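Local coordinates for protein UDP-N-acetylglucosamine 4-epimerase (Bacillus cereus, PDB 3M2P) that probably interconverts UDP-N-acetylglucosamine and UDP-N-acetylgalactosamine by inverting carbon C4 of the sugar, at residues A[186-192]-A[248-254]; A[235-239]-A[281-285]. All blocks are in the same frame, centred on the assembly; numbering follows the deposited sequence.

Contact 1: residues A[186-192]-A[248-254]; sequences QLTLHAN and NLLVKNP
The carbonyl oxygen of L250 receives two groups of the neighbouring strand: a hydrogen bond from L189 N, 2.8 Å long, and a weaker CA-H...O contact from T188. L187 O is held likewise, by L250 N and by CA of L249. This repeat marks a short parallel pair, 187-189 beside 249-251, with axes 24° apart. L187 N to N248 O (3.0 Å) and K252 N to L189 O (3.1 Å) extend the bonding at both ends; beyond them N253 N bonds only weakly to H190 O.

On one face T188 and L250 lie side by side, CG2 of T188 3.5 Å from CB of L250. The extended chain of Q186 reaches across, with CG opposite its own backbone N (chi1 -163°), and lays its amide against CB and CD2 of L250. K252 contributes its aliphatic CD, 3.8 Å from CB of T188, which suits a long side chain at an exposed edge.

On the other face L187, L189, L249 and V251 present aliphatic groups. L189 CG meets L249 CD1 at 4.0 Å. Here the leucines turn inward: L187 and L189 pack on F177 of helix 173-182 and also touch helix 232-242, at N240 and N232 respectively, where L249 rests on Y233 and N237.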
loop_
_atom_site.group_PDB
_atom_site.type_symbol
_atom_site.label_atom_id
_atom_site.label_comp_id
_atom_site.label_asym_id
_atom_site.label_seq_id
_atom_site.Cartn_x
_atom_site.Cartn_y
_atom_site.Cartn_z
ATOM N N GLN A 186 -8.334 37.015 -12.866
ATOM C CA GLN A 186 -7.221 36.384 -13.546
ATOM C C GLN A 186 -6.786 35.083 -12.874
ATOM O O GLN A 186 -6.388 35.079 -11.709
ATOM C CB GLN A 186 -6.034 37.340 -13.660
ATOM C CG GLN A 186 -5.015 36.890 -14.692
ATOM C CD GLN A 186 -3.908 37.902 -14.911
ATOM O OE1 GLN A 186 -3.453 38.554 -13.963
ATOM N NE2 GLN A 186 -3.462 38.037 -16.168
ATOM N N LEU A 187 -6.875 33.984 -13.622
ATOM C CA LEU A 187 -6.245 32.722 -13.237
ATOM C C LEU A 187 -4.735 32.790 -13.492
ATOM O O LEU A 187 -4.291 33.343 -14.503
ATOM C CB LEU A 187 -6.842 31.562 -14.031
ATOM C CG LEU A 187 -8.159 30.943 -13.565
ATOM C CD1 LEU A 187 -9.108 31.986 -13.006
ATOM C CD2 LEU A 187 -8.802 30.171 -14.699
ATOM N N THR A 188 -3.947 32.233 -12.574
ATOM C CA THR A 188 -2.497 32.204 -12.726
ATOM C C THR A 188 -1.978 30.774 -12.641
ATOM O O THR A 188 -2.645 29.897 -12.095
ATOM C CB THR A 188 -1.785 33.059 -11.660
ATOM O OG1 THR A 188 -2.100 32.563 -10.354
ATOM C CG2 THR A 188 -2.214 34.502 -11.756
ATOM N N LEU A 189 -0.794 30.545 -13.196
ATOM C CA LEU A 189 -0.130 29.259 -13.099
ATOM C C LEU A 189 1.291 29.558 -12.701
ATOM O O LEU A 189 1.948 30.328 -13.385
ATOM C CB LEU A 189 -0.135 28.559 -14.457
ATOM C CG LEU A 189 -1.458 28.029 -15.029
ATOM C CD1 LEU A 189 -1.296 27.724 -16.493
ATOM C CD2 LEU A 189 -1.943 26.794 -14.296
ATOM N N HIS A 190 1.777 28.970 -11.612
ATOM C CA HIS A 190 3.136 29.261 -11.155
ATOM C C HIS A 190 4.136 29.292 -12.301
ATOM O O HIS A 190 4.894 30.247 -12.454
ATOM C CB HIS A 190 3.624 28.265 -10.099
ATOM C CG HIS A 190 4.975 28.606 -9.544
ATOM N ND1 HIS A 190 6.130 27.969 -9.948
ATOM C CD2 HIS A 190 5.357 29.546 -8.647
ATOM C CE1 HIS A 190 7.164 28.493 -9.314
ATOM N NE2 HIS A 190 6.722 29.451 -8.520
ATOM N N ALA A 191 4.148 28.226 -13.087
ATOM C CA ALA A 191 4.916 28.184 -14.325
ATOM C C ALA A 191 4.157 27.329 -15.339
ATOM O O ALA A 191 3.083 26.818 -15.034
ATOM C CB ALA A 191 6.309 27.630 -14.079
ATOM N N ASN A 192 4.696 27.193 -16.545
ATOM C CA ASN A 192 4.104 26.292 -17.522
ATOM C C ASN A 192 4.531 24.861 -17.270
ATOM O O ASN A 192 5.632 24.613 -16.789
ATOM C CB ASN A 192 4.506 26.695 -18.932
ATOM C CG ASN A 192 3.477 27.564 -19.594
ATOM O OD1 ASN A 192 2.272 27.278 -19.543
ATOM N ND2 ASN A 192 3.941 28.635 -20.233
ATOM N N ASN A 248 -8.278 35.357 -19.659
ATOM C CA ASN A 248 -7.834 35.859 -18.376
ATOM C C ASN A 248 -6.920 34.845 -17.671
ATOM O O ASN A 248 -7.271 34.303 -16.622
ATOM C CB ASN A 248 -9.046 36.220 -17.509
ATOM C CG ASN A 248 -8.746 37.338 -16.519
ATOM O OD1 ASN A 248 -7.644 37.896 -16.512
ATOM N ND2 ASN A 248 -9.725 37.675 -15.683
ATOM N N LEU A 249 -5.751 34.585 -18.258
ATOM C CA LEU A 249 -4.770 33.669 -17.669
ATOM C C LEU A 249 -3.367 34.284 -17.588
ATOM O O LEU A 249 -2.872 34.866 -18.551
ATOM C CB LEU A 249 -4.725 32.357 -18.455
ATOM C CG LEU A 249 -3.678 31.304 -18.085
ATOM C CD1 LEU A 249 -3.822 30.812 -16.642
ATOM C CD2 LEU A 249 -3.764 30.142 -19.060
ATOM N N LEU A 250 -2.735 34.152 -16.428
ATOM C CA LEU A 250 -1.411 34.707 -16.195
ATOM C C LEU A 250 -0.460 33.568 -15.862
ATOM O O LEU A 250 -0.778 32.707 -15.051
ATOM C CB LEU A 250 -1.474 35.687 -15.016
ATOM C CG LEU A 250 -0.367 36.689 -14.652
ATOM C CD1 LEU A 250 1.028 36.078 -14.677
ATOM C CD2 LEU A 250 -0.441 37.912 -15.545
ATOM N N VAL A 251 0.706 33.548 -16.490
ATOM C CA VAL A 251 1.756 32.642 -16.049
ATOM C C VAL A 251 2.821 33.438 -15.277
ATOM O O VAL A 251 3.557 34.248 -15.858
ATOM C CB VAL A 251 2.376 31.868 -17.220
ATOM C CG1 VAL A 251 3.475 30.949 -16.716
ATOM C CG2 VAL A 251 1.309 31.066 -17.929
ATOM N N LYS A 252 2.880 33.205 -13.963
ATOM C CA LYS A 252 3.727 33.977 -13.048
ATOM C C LYS A 252 5.233 33.942 -13.349
ATOM O O LYS A 252 5.902 34.965 -13.245
ATOM C CB LYS A 252 3.462 33.561 -11.595
ATOM C CG LYS A 252 2.121 34.048 -11.043
ATOM C CD LYS A 252 1.584 33.134 -9.951
ATOM C CE LYS A 252 2.101 33.495 -8.578
ATOM N NZ LYS A 252 1.779 32.447 -7.553
ATOM N N ASN A 253 5.757 32.776 -13.717
ATOM C CA ASN A 253 7.194 32.597 -13.937
ATOM C C ASN A 253 7.521 31.907 -15.255
ATOM O O ASN A 253 6.729 31.114 -15.766
ATOM C CB ASN A 253 7.807 31.770 -12.808
ATOM C CG ASN A 253 7.843 32.504 -11.490
ATOM O OD1 ASN A 253 8.249 33.666 -11.417
ATOM N ND2 ASN A 253 7.438 31.819 -10.430
ATOM N N PRO A 254 8.699 32.207 -15.815
ATOM C CA PRO A 254 9.130 31.527 -17.045
ATOM C C PRO A 254 9.634 30.126 -16.735
ATOM O O PRO A 254 9.833 29.806 -15.563
ATOM C CB PRO A 254 10.279 32.410 -17.549
ATOM C CG PRO A 254 10.076 33.730 -16.865
ATOM C CD PRO A 254 9.542 33.377 -15.515
#

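Contact 2: residues A[235-239]-A[281-285]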
loop_
_atom_site.group_PDB
_atom_site.type_symbol
_atom_site.label_atom_id
_atom_site.label_comp_id
_atom_site.label_asym_id
_atom_site.label_seq_id
_atom_site.Cartn_x
_atom_site.Cartn_y
_atom_site.Cartn_z
ATOM N N VAL A 235 -6.677 23.052 -18.446
ATOM C CA VAL A 235 -7.695 23.192 -17.403
ATOM C C VAL A 235 -8.150 24.646 -17.270
ATOM O O VAL A 235 -9.332 24.951 -17.397
ATOM C CB VAL A 235 -7.178 22.677 -16.022
ATOM C CG1 VAL A 235 -8.243 22.816 -14.938
ATOM C CG2 VAL A 235 -6.713 21.244 -16.114
ATOM N N ALA A 236 -7.200 25.544 -17.023
ATOM C CA ALA A 236 -7.497 26.964 -16.847
ATOM C C ALA A 236 -8.271 27.551 -18.019
ATOM O O ALA A 236 -9.270 28.233 -17.820
ATOM C CB ALA A 236 -6.220 27.742 -16.621
ATOM N N ASN A 237 -7.800 27.282 -19.236
ATOM C CA ASN A 237 -8.461 27.740 -20.459
ATOM C C ASN A 237 -9.919 27.293 -20.554
ATOM O O ASN A 237 -10.821 28.093 -20.812
ATOM C CB ASN A 237 -7.722 27.219 -21.692
ATOM C CG ASN A 237 -6.349 27.832 -21.866
ATOM O OD1 ASN A 237 -6.015 28.848 -21.247
ATOM N ND2 ASN A 237 -5.542 27.217 -22.726
ATOM N N THR A 238 -10.138 25.996 -20.369
ATOM C CA THR A 238 -11.463 25.421 -20.469
ATOM C C THR A 238 -12.393 26.031 -19.429
ATOM O O THR A 238 -13.541 26.349 -19.725
ATOM C CB THR A 238 -11.409 23.894 -20.308
ATOM O OG1 THR A 238 -10.538 23.336 -21.304
ATOM C CG2 THR A 238 -12.806 23.287 -20.434
ATOM N N ILE A 239 -11.903 26.203 -18.209
ATOM C CA ILE A 239 -12.704 26.877 -17.194
ATOM C C ILE A 239 -12.976 28.322 -17.610
ATOM O O ILE A 239 -14.122 28.783 -17.555
ATOM C CB ILE A 239 -12.053 26.820 -15.800
ATOM C CG1 ILE A 239 -12.194 25.405 -15.231
ATOM C CG2 ILE A 239 -12.704 27.834 -14.875
ATOM C CD1 ILE A 239 -11.236 25.072 -14.099
ATOM N N ASN A 281 -17.015 15.029 -20.445
ATOM C CA ASN A 281 -15.597 15.289 -20.652
ATOM C C ASN A 281 -15.335 16.638 -20.000
ATOM O O ASN A 281 -16.291 17.342 -19.658
ATOM C CB ASN A 281 -15.234 15.291 -22.137
ATOM C CG ASN A 281 -15.905 16.416 -22.913
ATOM O OD1 ASN A 281 -16.594 17.261 -22.345
ATOM N ND2 ASN A 281 -15.697 16.428 -24.223
ATOM N N PHE A 282 -14.072 17.012 -19.802
ATOM C CA PHE A 282 -13.802 18.165 -18.936
ATOM C C PHE A 282 -14.648 19.397 -19.259
ATOM O O PHE A 282 -15.204 20.008 -18.352
ATOM C CB PHE A 282 -12.320 18.527 -18.880
ATOM C CG PHE A 282 -11.979 19.443 -17.740
ATOM C CD1 PHE A 282 -11.643 20.768 -17.967
ATOM C CD2 PHE A 282 -12.019 18.984 -16.431
ATOM C CE1 PHE A 282 -11.337 21.611 -16.911
ATOM C CE2 PHE A 282 -11.714 19.829 -15.365
ATOM C CZ PHE A 282 -11.375 21.138 -15.607
ATOM N N ALA A 283 -14.762 19.734 -20.546
ATOM C CA ALA A 283 -15.463 20.953 -20.985
ATOM C C ALA A 283 -16.972 20.882 -20.777
ATOM O O ALA A 283 -17.609 21.875 -20.423
ATOM C CB ALA A 283 -15.139 21.273 -22.451
ATOM N N THR A 284 -17.531 19.701 -21.009
ATOM C CA THR A 284 -18.954 19.452 -20.813
ATOM C C THR A 284 -19.309 19.516 -19.334
ATOM O O THR A 284 -20.335 20.073 -18.953
ATOM C CB THR A 284 -19.334 18.063 -21.356
ATOM O OG1 THR A 284 -19.529 18.140 -22.773
ATOM C CG2 THR A 284 -20.598 17.564 -20.708
ATOM N N ALA A 285 -18.435 18.948 -18.510
ATOM C CA ALA A 285 -18.619 18.899 -17.065
ATOM C C ALA A 285 -18.616 20.284 -16.435
ATOM O O ALA A 285 -19.434 20.605 -15.577
ATOM C CB ALA A 285 -17.528 18.053 -16.450
#
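F282 pushes its ring from the first turn of helix 282-293 against helix 232-242, a helix-helix packing contact in which one aromatic ring meets V235, T238 and I239. CZ of F282 lies 3.6 Å from CG1 of V235, and the two side chains cross at about a right angle. I239 comes to the ring's edge, near its plane, with CD1 4.2 Å from CZ of F282. T238 CB also lies in the ring plane, beside CD1, while the methyl CG2 of T238 reaches past F282 to A283 and stands 3.7 Å from its CB. The small alanine suits this close approach of the helices.

A threonine can face apolar neighbours here because its hydroxyl is occupied: OG1 of T238 hydrogen-bonds to the carbonyl of E234 one turn earlier, and CG2, set opposite the backbone N (chi1 -58° for OG1), is the branch presented to the other helix. Further out, Y164 meets the F282 ring edge-to-face, and I174 of helix 173-182 and L230 also pack on it.

N281 caps the start of helix 282-293, an asparagine being well suited to accept a bond at the N-cap: its OD1 takes the N-H of T284 at 2.9 Å, with an N-H...O angle of 154°.

Overall arrangement
Contacts 1 and 2 have centres about 17 Å apart and share helix 232-242. This helix carries the two-stranded sheet of contact 1 on one side and helix 282-293 of contact 2 on another; CB of A236 lies 3.9 Å from CD1 of L249. Helix 173-182 also borders both. Along the chain the segments alternate, 186-192, 235-239, 248-254, 281-285, so the two pairings cross along the chain and tie distant parts of the sequence into one unit. Their position is consistent with the smaller, substrate-side lobe of extended short-chain dehydrogenases/reductases. F282 lies about 11 Å, side chain to side chain, from F13, a UDP-contacting residue, whereas contact 1 is farther out.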